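PDB 2DY3: alanine racemase from Corynebacterium glutamicum, which is a pyridoxal-5'-phosphate-binding protein of the alanine racemase family, pairing a TIM-barrel N-terminal domain with a mostly beta C-terminal domain. Local coordinates for residues 1-12 and 233-241; 42-50 and 67-75. All coordinates share one frame; numbering follows the deposited sequence.

Interaction 1. Residues 1-12 and 233-241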
ATOM      1  N   MET B   1      20.327   9.146  -0.618  1.00 32.82           N
ATOM      2  CA  MET B   1      19.847   8.595  -1.918  1.00 31.18           C
ATOM      3  C   MET B   1      18.935   7.394  -1.679  1.00 29.36           C
ATOM      4  O   MET B   1      19.298   6.458  -0.966  1.00 27.58           O
ATOM      5  CB  MET B   1      21.040   8.176  -2.779  1.00 33.84           C
ATOM      6  CG  MET B   1      20.667   7.741  -4.183  1.00 35.88           C
ATOM      7  SD  MET B   1      21.171   6.053  -4.543  1.00 39.90           S
ATOM      8  CE  MET B   1      19.689   5.198  -4.189  1.00 32.58           C
ATOM      9  N   ASN B   2      17.756   7.423  -2.286  1.00 28.14           N
ATOM     10  CA  ASN B   2      16.790   6.343  -2.135  1.00 25.93           C
ATOM     11  C   ASN B   2      16.756   5.413  -3.343  1.00 23.81           C
ATOM     12  O   ASN B   2      16.785   5.863  -4.486  1.00 22.68           O
ATOM     13  CB  ASN B   2      15.408   6.934  -1.874  1.00 28.29           C
ATOM     14  CG  ASN B   2      15.344   7.666  -0.554  1.00 30.85           C
ATOM     15  OD1 ASN B   2      15.672   7.102   0.492  1.00 30.63           O
ATOM     16  ND2 ASN B   2      14.931   8.929  -0.590  1.00 32.24           N
ATOM     17  N   LEU B   3      16.681   4.113  -3.080  1.00 22.23           N
ATOM     18  CA  LEU B   3      16.672   3.112  -4.146  1.00 21.65           C
ATOM     19  C   LEU B   3      15.312   2.914  -4.809  1.00 20.36           C
ATOM     20  O   LEU B   3      15.225   2.368  -5.906  1.00 22.24           O
ATOM     21  CB  LEU B   3      17.149   1.767  -3.592  1.00 20.23           C
ATOM     22  CG  LEU B   3      18.538   1.723  -2.946  1.00 21.65           C
ATOM     23  CD1 LEU B   3      18.722   0.384  -2.231  1.00 19.03           C
ATOM     24  CD2 LEU B   3      19.607   1.930  -4.004  1.00 20.33           C
ATOM     25  N   LEU B   4      14.252   3.349  -4.143  1.00 18.36           N
ATOM     26  CA  LEU B   4      12.910   3.174  -4.675  1.00 16.47           C
ATOM     27  C   LEU B   4      12.078   4.437  -4.484  1.00 15.91           C
ATOM     28  O   LEU B   4      11.853   4.878  -3.362  1.00 18.15           O
ATOM     29  CB  LEU B   4      12.237   1.993  -3.972  1.00 13.44           C
ATOM     30  CG  LEU B   4      10.845   1.600  -4.459  1.00 13.03           C
ATOM     31  CD1 LEU B   4      10.920   1.207  -5.933  1.00 11.98           C
ATOM     32  CD2 LEU B   4      10.314   0.447  -3.611  1.00  8.96           C
ATOM     33  N   THR B   5      11.601   5.012  -5.578  1.00 15.29           N
ATOM     34  CA  THR B   5      10.827   6.239  -5.468  1.00 16.89           C
ATOM     35  C   THR B   5       9.775   6.414  -6.549  1.00 17.31           C
ATOM     36  O   THR B   5       9.746   5.690  -7.546  1.00 17.27           O
ATOM     37  CB  THR B   5      11.747   7.475  -5.561  1.00 18.14           C
ATOM     38  OG1 THR B   5      12.150   7.658  -6.922  1.00 17.94           O
ATOM     39  CG2 THR B   5      13.004   7.290  -4.711  1.00 17.62           C
ATOM     40  N   THR B   6       8.896   7.382  -6.324  1.00 17.28           N
ATOM     41  CA  THR B   6       7.886   7.749  -7.298  1.00 18.23           C
ATOM     42  C   THR B   6       8.183   9.218  -7.575  1.00 19.82           C
ATOM     43  O   THR B   6       8.311  10.012  -6.642  1.00 21.19           O
ATOM     44  CB  THR B   6       6.449   7.632  -6.754  1.00 19.57           C
ATOM     45  OG1 THR B   6       6.360   8.280  -5.476  1.00 21.47           O
ATOM     46  CG2 THR B   6       6.038   6.170  -6.635  1.00 18.49           C
ATOM     47  N   LYS B   7       8.342   9.566  -8.847  1.00 19.90           N
ATOM     48  CA  LYS B   7       8.601  10.950  -9.234  1.00 21.49           C
ATOM     49  C   LYS B   7       7.257  11.580  -9.530  1.00 21.39           C
ATOM     50  O   LYS B   7       6.529  11.096 -10.393  1.00 20.86           O
ATOM     51  CB  LYS B   7       9.428  11.035 -10.517  1.00 22.95           C
ATOM     52  CG  LYS B   7      10.911  10.765 -10.401  1.00 29.10           C
ATOM     53  CD  LYS B   7      11.550  10.988 -11.769  1.00 30.15           C
ATOM     54  CE  LYS B   7      13.064  10.885 -11.736  1.00 35.51           C
ATOM     55  NZ  LYS B   7      13.653  11.101 -13.096  1.00 33.46           N
ATOM     56  N   ILE B   8       6.928  12.653  -8.824  1.00 21.27           N
ATOM     57  CA  ILE B   8       5.672  13.334  -9.058  1.00 20.41           C
ATOM     58  C   ILE B   8       5.939  14.658  -9.751  1.00 21.44           C
ATOM     59  O   ILE B   8       6.493  15.581  -9.158  1.00 20.40           O
ATOM     60  CB  ILE B   8       4.910  13.608  -7.746  1.00 19.47           C
ATOM     61  CG1 ILE B   8       4.810  12.324  -6.921  1.00 18.58           C
ATOM     62  CG2 ILE B   8       3.512  14.120  -8.057  1.00 17.89           C
ATOM     63  CD1 ILE B   8       4.248  11.142  -7.687  1.00 18.02           C
ATOM     64  N   ASP B   9       5.543  14.738 -11.015  1.00 20.94           N
ATOM     65  CA  ASP B   9       5.724  15.948 -11.801  1.00 20.55           C
ATOM     66  C   ASP B   9       4.572  16.911 -11.522  1.00 19.49           C
ATOM     67  O   ASP B   9       3.477  16.743 -12.055  1.00 19.16           O
ATOM     68  CB  ASP B   9       5.758  15.594 -13.286  1.00 22.61           C
ATOM     69  CG  ASP B   9       6.006  16.800 -14.170  1.00 24.78           C
ATOM     70  OD1 ASP B   9       5.905  17.945 -13.679  1.00 26.55           O
ATOM     71  OD2 ASP B   9       6.294  16.597 -15.368  1.00 26.35           O
ATOM     72  N   LEU B  10       4.823  17.922 -10.696  1.00 17.37           N
ATOM     73  CA  LEU B  10       3.794  18.895 -10.351  1.00 17.18           C
ATOM     74  C   LEU B  10       3.385  19.782 -11.525  1.00 18.63           C
ATOM     75  O   LEU B  10       2.217  20.171 -11.632  1.00 18.80           O
ATOM     76  CB  LEU B  10       4.259  19.753  -9.166  1.00 16.60           C
ATOM     77  CG  LEU B  10       4.413  18.958  -7.865  1.00 17.02           C
ATOM     78  CD1 LEU B  10       4.921  19.848  -6.729  1.00 16.80           C
ATOM     79  CD2 LEU B  10       3.073  18.342  -7.510  1.00 14.82           C
ATOM     80  N   ASP B  11       4.332  20.109 -12.404  1.00 19.60           N
ATOM     81  CA  ASP B  11       4.009  20.941 -13.563  1.00 20.48           C
ATOM     82  C   ASP B  11       2.993  20.214 -14.430  1.00 19.86           C
ATOM     83  O   ASP B  11       2.106  20.831 -15.019  1.00 19.66           O
ATOM     84  CB  ASP B  11       5.252  21.242 -14.405  1.00 24.13           C
ATOM     85  CG  ASP B  11       6.191  22.219 -13.733  1.00 28.85           C
ATOM     86  OD1 ASP B  11       5.708  23.220 -13.158  1.00 29.81           O
ATOM     87  OD2 ASP B  11       7.418  21.994 -13.793  1.00 34.09           O
ATOM     88  N   ALA B  12       3.137  18.895 -14.513  1.00 19.72           N
ATOM     89  CA  ALA B  12       2.216  18.083 -15.298  1.00 18.75           C
ATOM     90  C   ALA B  12       0.824  18.220 -14.695  1.00 18.79           C
ATOM     91  O   ALA B  12      -0.174  18.291 -15.415  1.00 20.40           O
ATOM     92  CB  ALA B  12       2.658  16.623 -15.286  1.00 16.44           C
ATOM     93  N   LYS B 233      -0.952  15.095 -19.325  1.00 25.20           N
ATOM     94  CA  LYS B 233       0.432  14.750 -19.028  1.00 25.69           C
ATOM     95  C   LYS B 233       0.562  13.892 -17.767  1.00 23.71           C
ATOM     96  O   LYS B 233       0.354  14.374 -16.653  1.00 23.38           O
ATOM     97  CB  LYS B 233       1.261  16.023 -18.856  1.00 28.48           C
ATOM     98  CG  LYS B 233       1.902  16.532 -20.132  1.00 34.14           C
ATOM     99  CD  LYS B 233       0.904  16.612 -21.265  1.00 37.13           C
ATOM    100  CE  LYS B 233       1.584  16.992 -22.569  1.00 39.01           C
ATOM    101  NZ  LYS B 233       0.646  16.875 -23.722  1.00 39.87           N
ATOM    102  N   PRO B 234       0.903  12.603 -17.928  1.00 22.44           N
ATOM    103  CA  PRO B 234       1.057  11.705 -16.779  1.00 21.82           C
ATOM    104  C   PRO B 234       1.986  12.355 -15.766  1.00 20.20           C
ATOM    105  O   PRO B 234       2.980  12.962 -16.141  1.00 19.81           O
ATOM    106  CB  PRO B 234       1.650  10.449 -17.409  1.00 21.16           C
ATOM    107  CG  PRO B 234       0.983  10.428 -18.749  1.00 23.16           C
ATOM    108  CD  PRO B 234       1.109  11.875 -19.192  1.00 22.51           C
ATOM    109  N   ALA B 235       1.668  12.227 -14.485  1.00 20.47           N
ATOM    110  CA  ALA B 235       2.483  12.862 -13.460  1.00 20.22           C
ATOM    111  C   ALA B 235       3.319  11.920 -12.592  1.00 20.09           C
ATOM    112  O   ALA B 235       4.238  12.363 -11.903  1.00 21.09           O
ATOM    113  CB  ALA B 235       1.593  13.718 -12.576  1.00 21.68           C
ATOM    114  N   MET B 236       3.014  10.628 -12.619  1.00 18.05           N
ATOM    115  CA  MET B 236       3.756   9.695 -11.781  1.00 16.47           C
ATOM    116  C   MET B 236       4.664   8.740 -12.536  1.00 15.73           C
ATOM    117  O   MET B 236       4.310   8.215 -13.596  1.00 16.11           O
ATOM    118  CB  MET B 236       2.791   8.861 -10.920  1.00 15.25           C
ATOM    119  CG  MET B 236       3.492   7.834 -10.023  1.00 12.94           C
ATOM    120  SD  MET B 236       2.348   6.783  -9.069  1.00 14.38           S
ATOM    121  CE  MET B 236       1.808   7.939  -7.788  1.00 13.71           C
ATOM    122  N   THR B 237       5.846   8.537 -11.973  1.00 13.36           N
ATOM    123  CA  THR B 237       6.820   7.602 -12.516  1.00 12.30           C
ATOM    124  C   THR B 237       7.319   6.806 -11.311  1.00 14.54           C
ATOM    125  O   THR B 237       7.716   7.394 -10.303  1.00 15.97           O
ATOM    126  CB  THR B 237       8.014   8.319 -13.168  1.00 10.80           C
ATOM    127  OG1 THR B 237       7.569   9.064 -14.312  1.00 10.73           O
ATOM    128  CG2 THR B 237       9.065   7.301 -13.608  1.00  8.70           C
ATOM    129  N   TRP B 238       7.257   5.481 -11.399  1.00 13.36           N
ATOM    130  CA  TRP B 238       7.727   4.603 -10.323  1.00 15.33           C
ATOM    131  C   TRP B 238       9.029   3.998 -10.835  1.00 16.60           C
ATOM    132  O   TRP B 238       9.045   3.342 -11.876  1.00 16.61           O
ATOM    133  CB  TRP B 238       6.687   3.503 -10.040  1.00 13.32           C
ATOM    134  CG  TRP B 238       6.901   2.726  -8.754  1.00 13.24           C
ATOM    135  CD1 TRP B 238       7.551   3.159  -7.631  1.00 12.86           C
ATOM    136  CD2 TRP B 238       6.387   1.423  -8.439  1.00 13.05           C
ATOM    137  NE1 TRP B 238       7.469   2.214  -6.642  1.00 13.98           N
ATOM    138  CE2 TRP B 238       6.759   1.139  -7.107  1.00 14.93           C
ATOM    139  CE3 TRP B 238       5.644   0.473  -9.149  1.00 13.45           C
ATOM    140  CZ2 TRP B 238       6.411  -0.057  -6.470  1.00 14.68           C
ATOM    141  CZ3 TRP B 238       5.301  -0.714  -8.516  1.00 14.15           C
ATOM    142  CH2 TRP B 238       5.683  -0.968  -7.190  1.00 12.67           C
ATOM    143  N   GLU B 239      10.124   4.226 -10.115  1.00 17.76           N
ATOM    144  CA  GLU B 239      11.417   3.715 -10.550  1.00 20.71           C
ATOM    145  C   GLU B 239      12.328   3.280  -9.405  1.00 21.40           C
ATOM    146  O   GLU B 239      12.273   3.814  -8.293  1.00 21.18           O
ATOM    147  CB  GLU B 239      12.138   4.773 -11.400  1.00 22.48           C
ATOM    148  CG  GLU B 239      12.562   6.014 -10.632  1.00 27.04           C
ATOM    149  CD  GLU B 239      13.041   7.147 -11.536  1.00 29.94           C
ATOM    150  OE1 GLU B 239      13.559   8.151 -11.009  1.00 30.12           O
ATOM    151  OE2 GLU B 239      12.894   7.040 -12.771  1.00 33.01           O
ATOM    152  N   ALA B 240      13.177   2.305  -9.699  1.00 19.81           N
ATOM    153  CA  ALA B 240      14.107   1.782  -8.714  1.00 21.03           C
ATOM    154  C   ALA B 240      15.504   1.723  -9.302  1.00 21.56           C
ATOM    155  O   ALA B 240      15.685   1.730 -10.518  1.00 23.35           O
ATOM    156  CB  ALA B 240      13.668   0.385  -8.275  1.00 19.00           C
ATOM    157  N   LYS B 241      16.496   1.684  -8.428  1.00 22.68           N
ATOM    158  CA  LYS B 241      17.872   1.589  -8.866  1.00 21.11           C
ATOM    159  C   LYS B 241      18.289   0.141  -8.645  1.00 19.86           C
ATOM    160  O   LYS B 241      18.078  -0.412  -7.561  1.00 17.53           O
ATOM    161  CB  LYS B 241      18.744   2.550  -8.056  1.00 24.94           C
ATOM    162  CG  LYS B 241      18.334   4.005  -8.252  1.00 27.39           C
ATOM    163  CD  LYS B 241      19.427   4.969  -7.838  1.00 32.00           C
ATOM    164  CE  LYS B 241      19.103   6.382  -8.306  1.00 32.66           C
ATOM    165  NZ  LYS B 241      20.160   7.359  -7.927  1.00 35.85           N
TER
HETATM  166  O   HOH W   1       7.143  11.701 -13.202  1.00 23.24           O
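Strand 4-8, at the N-terminus of the chain, pairs antiparallel with strand 236-241 in the mixed sheet of the C-terminal domain; the axes run at 161° to each other. Thr5 and Glu239 form a hydrogen-bonded pair with both bonds nearly straight, Thr5 N to Glu239 O and Glu239 N to Thr5 O at 3.0 Å each. Lys7 and Thr237 form the next such pair, where Lys7 N reaches Thr237 O at 2.7 Å. Water 1 donates to Lys7 O and is hydrogen-bonded to Thr237 OG1, which is also hydrogen-bonded to the backbone N of Glu329. On the face of Leu4, Thr6 and Ile8, CG2 of Thr6 lies 3.5 Å from CD1 of Trp238, meeting the indole obliquely. CD1 of Leu4 approaches NE1 of Trp238 at 3.7 Å, a buried nitrogen without a polar partner in the model. Beyond the strand, Asp9 N-caps the following helix: with CG anti to the backbone N (chi1 -177°), OD1 accepts from Ala12 N at 3.0 Å, met from above the carboxylate plane. Leu3 packs on Thr83 of the second subunit. Strand 357-360 runs parallel along the other edge of 4-8, strand 236-247 also pairs with 267-271 and 323-325, and Ala235 packs on Ile13 of helix 10-24.

Interaction 2. Residues 42-50 and 67-75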
ATOM      1  N   VAL B  42      -1.141  14.410  -1.693  1.00 15.59           N
ATOM      2  CA  VAL B  42      -2.089  15.518  -1.622  1.00 15.69           C
ATOM      3  C   VAL B  42      -1.522  16.788  -0.994  1.00 18.12           C
ATOM      4  O   VAL B  42      -1.956  17.897  -1.317  1.00 17.26           O
ATOM      5  CB  VAL B  42      -3.364  15.094  -0.843  1.00 15.80           C
ATOM      6  CG1 VAL B  42      -3.057  14.937   0.654  1.00 13.58           C
ATOM      7  CG2 VAL B  42      -4.469  16.101  -1.076  1.00 15.88           C
ATOM      8  N   GLU B  43      -0.549  16.629  -0.104  1.00 19.51           N
ATOM      9  CA  GLU B  43       0.056  17.773   0.564  1.00 22.93           C
ATOM     10  C   GLU B  43       0.718  18.718  -0.433  1.00 23.34           C
ATOM     11  O   GLU B  43       0.795  19.922  -0.197  1.00 25.51           O
ATOM     12  CB  GLU B  43       1.072  17.294   1.604  1.00 26.01           C
ATOM     13  CG  GLU B  43       1.760  18.421   2.346  1.00 35.20           C
ATOM     14  CD  GLU B  43       2.290  17.999   3.707  1.00 38.63           C
ATOM     15  OE1 GLU B  43       3.006  18.810   4.332  1.00 40.34           O
ATOM     16  OE2 GLU B  43       1.985  16.869   4.155  1.00 39.50           O
ATOM     17  N   LYS B  44       1.188  18.165  -1.546  1.00 21.48           N
ATOM     18  CA  LYS B  44       1.825  18.954  -2.591  1.00 20.71           C
ATOM     19  C   LYS B  44       0.900  19.157  -3.793  1.00 20.32           C
ATOM     20  O   LYS B  44       0.874  20.231  -4.387  1.00 20.93           O
ATOM     21  CB  LYS B  44       3.110  18.268  -3.064  1.00 21.48           C
ATOM     22  CG  LYS B  44       4.240  18.307  -2.055  1.00 25.87           C
ATOM     23  CD  LYS B  44       4.690  19.738  -1.796  1.00 30.39           C
ATOM     24  CE  LYS B  44       5.781  19.785  -0.742  1.00 33.19           C
ATOM     25  NZ  LYS B  44       5.332  19.129   0.521  1.00 38.01           N
ATOM     26  N   VAL B  45       0.136  18.124  -4.138  1.00 18.17           N
ATOM     27  CA  VAL B  45      -0.763  18.179  -5.285  1.00 17.93           C
ATOM     28  C   VAL B  45      -1.928  19.157  -5.177  1.00 19.18           C
ATOM     29  O   VAL B  45      -2.149  19.968  -6.082  1.00 20.61           O
ATOM     30  CB  VAL B  45      -1.330  16.776  -5.603  1.00 17.09           C
ATOM     31  CG1 VAL B  45      -2.399  16.873  -6.680  1.00 15.73           C
ATOM     32  CG2 VAL B  45      -0.199  15.852  -6.049  1.00 16.82           C
ATOM     33  N   ALA B  46      -2.680  19.074  -4.085  1.00 18.03           N
ATOM     34  CA  ALA B  46      -3.836  19.945  -3.882  1.00 17.19           C
ATOM     35  C   ALA B  46      -3.538  21.439  -4.035  1.00 16.42           C
ATOM     36  O   ALA B  46      -4.307  22.170  -4.653  1.00 15.92           O
ATOM     37  CB  ALA B  46      -4.456  19.676  -2.509  1.00 17.86           C
ATOM     38  N   PRO B  47      -2.430  21.917  -3.456  1.00 16.72           N
ATOM     39  CA  PRO B  47      -2.131  23.347  -3.594  1.00 17.47           C
ATOM     40  C   PRO B  47      -1.862  23.742  -5.046  1.00 19.00           C
ATOM     41  O   PRO B  47      -2.229  24.831  -5.489  1.00 21.45           O
ATOM     42  CB  PRO B  47      -0.909  23.529  -2.700  1.00 15.19           C
ATOM     43  CG  PRO B  47      -1.107  22.507  -1.647  1.00 14.36           C
ATOM     44  CD  PRO B  47      -1.559  21.298  -2.444  1.00 15.44           C
ATOM     45  N   VAL B  48      -1.227  22.854  -5.795  1.00 20.53           N
ATOM     46  CA  VAL B  48      -0.945  23.151  -7.188  1.00 20.26           C
ATOM     47  C   VAL B  48      -2.250  23.196  -7.965  1.00 21.75           C
ATOM     48  O   VAL B  48      -2.478  24.097  -8.779  1.00 20.51           O
ATOM     49  CB  VAL B  48      -0.011  22.097  -7.802  1.00 22.89           C
ATOM     50  CG1 VAL B  48       0.052  22.281  -9.307  1.00 22.65           C
ATOM     51  CG2 VAL B  48       1.385  22.226  -7.188  1.00 19.53           C
ATOM     52  N   ILE B  49      -3.122  22.229  -7.701  1.00 21.12           N
ATOM     53  CA  ILE B  49      -4.401  22.187  -8.380  1.00 19.19           C
ATOM     54  C   ILE B  49      -5.221  23.419  -8.026  1.00 20.30           C
ATOM     55  O   ILE B  49      -5.954  23.958  -8.862  1.00 17.29           O
ATOM     56  CB  ILE B  49      -5.190  20.924  -7.997  1.00 19.14           C
ATOM     57  CG1 ILE B  49      -4.507  19.696  -8.599  1.00 17.73           C
ATOM     58  CG2 ILE B  49      -6.624  21.039  -8.472  1.00 17.60           C
ATOM     59  CD1 ILE B  49      -5.208  18.398  -8.315  1.00 14.90           C
ATOM     60  N   ALA B  50      -5.091  23.866  -6.780  1.00 19.62           N
ATOM     61  CA  ALA B  50      -5.833  25.034  -6.321  1.00 21.01           C
ATOM     62  C   ALA B  50      -5.344  26.288  -7.034  1.00 20.47           C
ATOM     63  O   ALA B  50      -6.137  27.128  -7.460  1.00 20.99           O
ATOM     64  CB  ALA B  50      -5.671  25.197  -4.810  1.00 20.99           C
ATOM     65  N   GLN B  67      -7.580  17.114   6.316  1.00 17.50           N
ATOM     66  CA  GLN B  67      -6.179  17.249   5.910  1.00 18.22           C
ATOM     67  C   GLN B  67      -6.060  18.363   4.860  1.00 18.63           C
ATOM     68  O   GLN B  67      -5.067  19.093   4.820  1.00 18.56           O
ATOM     69  CB  GLN B  67      -5.651  15.920   5.342  1.00 17.24           C
ATOM     70  CG  GLN B  67      -4.216  15.991   4.797  1.00 16.89           C
ATOM     71  CD  GLN B  67      -3.702  14.656   4.272  1.00 16.90           C
ATOM     72  OE1 GLN B  67      -4.450  13.884   3.671  1.00 17.87           O
ATOM     73  NE2 GLN B  67      -2.415  14.386   4.484  1.00 13.90           N
ATOM     74  N   LEU B  68      -7.078  18.495   4.013  1.00 18.83           N
ATOM     75  CA  LEU B  68      -7.069  19.540   2.995  1.00 18.92           C
ATOM     76  C   LEU B  68      -7.083  20.917   3.655  1.00 20.35           C
ATOM     77  O   LEU B  68      -6.357  21.823   3.243  1.00 19.15           O
ATOM     78  CB  LEU B  68      -8.274  19.395   2.061  1.00 16.20           C
ATOM     79  CG  LEU B  68      -8.184  18.196   1.114  1.00 15.53           C
ATOM     80  CD1 LEU B  68      -9.386  18.170   0.186  1.00 16.46           C
ATOM     81  CD2 LEU B  68      -6.892  18.292   0.314  1.00 15.87           C
ATOM     82  N   ARG B  69      -7.916  21.074   4.678  1.00 20.67           N
ATOM     83  CA  ARG B  69      -7.992  22.346   5.380  1.00 21.18           C
ATOM     84  C   ARG B  69      -6.656  22.601   6.061  1.00 21.45           C
ATOM     85  O   ARG B  69      -6.196  23.738   6.110  1.00 20.22           O
ATOM     86  CB  ARG B  69      -9.127  22.333   6.410  1.00 18.37           C
ATOM     87  CG  ARG B  69     -10.525  22.460   5.802  1.00 20.93           C
ATOM     88  CD  ARG B  69     -10.819  23.869   5.269  1.00 18.62           C
ATOM     89  NE  ARG B  69     -12.159  23.944   4.683  1.00 20.49           N
ATOM     90  CZ  ARG B  69     -12.415  24.157   3.394  1.00 18.67           C
ATOM     91  NH1 ARG B  69     -11.424  24.331   2.530  1.00 16.36           N
ATOM     92  NH2 ARG B  69     -13.669  24.169   2.962  1.00 19.39           N
ATOM     93  N   ASP B  70      -6.036  21.534   6.569  1.00 23.56           N
ATOM     94  CA  ASP B  70      -4.738  21.625   7.239  1.00 24.27           C
ATOM     95  C   ASP B  70      -3.643  22.223   6.352  1.00 26.11           C
ATOM     96  O   ASP B  70      -2.868  23.067   6.804  1.00 26.28           O
ATOM     97  CB  ASP B  70      -4.270  20.243   7.718  1.00 25.09           C
ATOM     98  CG  ASP B  70      -4.850  19.852   9.072  1.00 25.62           C
ATOM     99  OD1 ASP B  70      -5.497  20.699   9.722  1.00 26.76           O
ATOM    100  OD2 ASP B  70      -4.644  18.692   9.491  1.00 21.79           O
ATOM    101  N   ILE B  71      -3.561  21.785   5.099  1.00 26.20           N
ATOM    102  CA  ILE B  71      -2.531  22.310   4.213  1.00 27.40           C
ATOM    103  C   ILE B  71      -2.854  23.712   3.703  1.00 26.58           C
ATOM    104  O   ILE B  71      -2.042  24.330   3.013  1.00 26.39           O
ATOM    105  CB  ILE B  71      -2.274  21.379   3.008  1.00 29.10           C
ATOM    106  CG1 ILE B  71      -3.522  21.274   2.141  1.00 29.34           C
ATOM    107  CG2 ILE B  71      -1.855  20.001   3.498  1.00 30.54           C
ATOM    108  CD1 ILE B  71      -3.345  20.337   0.969  1.00 31.90           C
ATOM    109  N   GLY B  72      -4.042  24.209   4.035  1.00 24.33           N
ATOM    110  CA  GLY B  72      -4.400  25.552   3.624  1.00 25.17           C
ATOM    111  C   GLY B  72      -5.394  25.694   2.494  1.00 24.94           C
ATOM    112  O   GLY B  72      -5.643  26.807   2.032  1.00 25.38           O
ATOM    113  N   ILE B  73      -5.954  24.582   2.031  1.00 23.04           N
ATOM    114  CA  ILE B  73      -6.940  24.643   0.965  1.00 20.70           C
ATOM    115  C   ILE B  73      -8.124  25.426   1.518  1.00 22.01           C
ATOM    116  O   ILE B  73      -8.689  25.060   2.553  1.00 23.03           O
ATOM    117  CB  ILE B  73      -7.417  23.234   0.555  1.00 22.15           C
ATOM    118  CG1 ILE B  73      -6.245  22.434  -0.032  1.00 18.03           C
ATOM    119  CG2 ILE B  73      -8.566  23.345  -0.440  1.00 20.63           C
ATOM    120  CD1 ILE B  73      -5.655  23.048  -1.283  1.00 17.15           C
ATOM    121  N   SER B  74      -8.488  26.509   0.841  1.00 20.72           N
ATOM    122  CA  SER B  74      -9.602  27.341   1.276  1.00 22.29           C
ATOM    123  C   SER B  74     -10.818  27.173   0.369  1.00 21.04           C
ATOM    124  O   SER B  74     -11.868  27.754   0.615  1.00 20.27           O
ATOM    125  CB  SER B  74      -9.177  28.816   1.315  1.00 23.85           C
ATOM    126  OG  SER B  74      -8.720  29.248   0.044  1.00 26.37           O
ATOM    127  N   GLN B  75     -10.678  26.378  -0.682  1.00 21.14           N
ATOM    128  CA  GLN B  75     -11.799  26.142  -1.583  1.00 23.08           C
ATOM    129  C   GLN B  75     -12.851  25.239  -0.933  1.00 22.25           C
ATOM    130  O   GLN B  75     -12.606  24.605   0.096  1.00 21.89           O
ATOM    131  CB  GLN B  75     -11.329  25.467  -2.882  1.00 24.96           C
ATOM    132  CG  GLN B  75     -10.577  26.347  -3.877  1.00 26.08           C
ATOM    133  CD  GLN B  75      -9.248  26.845  -3.344  1.00 28.52           C
ATOM    134  OE1 GLN B  75      -8.565  26.150  -2.591  1.00 28.30           O
ATOM    135  NE2 GLN B  75      -8.865  28.050  -3.748  1.00 29.45           N
TER
HETATM  136  O   HOH W   2      -0.366  16.448   5.339  1.00 27.69           O
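Ile71 and Ile73 turn their CD1 methyls onto helix 42-50 and meet at Ala46, whose CB lies 3.7 Å from Ile71 CD1 and 3.8 Å from Ile73 CD1. The Ile71 branch gets there because CG1 stands between the backbone N and the carbonyl carbon (chi1 63°), with the chain extended beyond it; the Ile71 side chain crosses that of Pro47 at about a right angle, its CD1 coming near the ring's CG and CD. Ile73 CD1 continues along the helix to Ala50 CB. Beside them Leu68 crosses Val42 at roughly a right angle, bringing its CD2 to 3.6 Å from Val42 CG2. The Val42 and Gln67 side chains approach from opposite directions, and Val42 CG1 ends 3.5 Å from Gln67 OE1.

The turn that presents the two isoleucines is a Schellman motif: Gly72, at phi 106°, follows the helix end, and Ile73 N bonds back to Leu68 O. Arg69 pins the chain beyond it. Its NH1 and NH2 grip Gln75 O end-on, NH1 at 2.7 Å, and that oxygen lies in the guanidinium plane; NH1 also bonds Ile73 O, while NE and NH2 of the same group donate to the carbonyls of Arg94 and Asn95.

No direct hydrogen bond joins the two segments. Water 2 makes the polar link, donating to Glu43 OE2 at 2.7 Å and accepting from Gln67 NE2 at 3.0 Å. Cohesion between helix 42-50 and the end of helix 62-70 with the turn that follows therefore rests mainly on methyl packing in the barrel's outer layer, with one water bridge at the Glu43 and Gln67 end.

In the fold
Interaction 2 is nested along the chain inside the loop closed by interaction 1. The 1-12/233-241 pairing brings the N-terminal strand into the mixed sheet of the C-terminal domain, whereas 42-50/67-75 packs helix 42-50 against the end of helix 62-70 and its following turn, in the TIM-barrel N-terminal domain. Their centres are 20 Å apart, yet they touch through helix 10-24: Leu10 O lies 3.8 Å from Val48 CG1. Helix 10-24 also packs on 42-50 through Ile13, against Val45 and Ile49. Neither contact contains a residue of the pyridoxal-5'-phosphate pocket; the side chains of Leu3 and Leu68 each come to about 13 Å from a bound PLP. Of the two, interaction 1 alone reaches the second subunit.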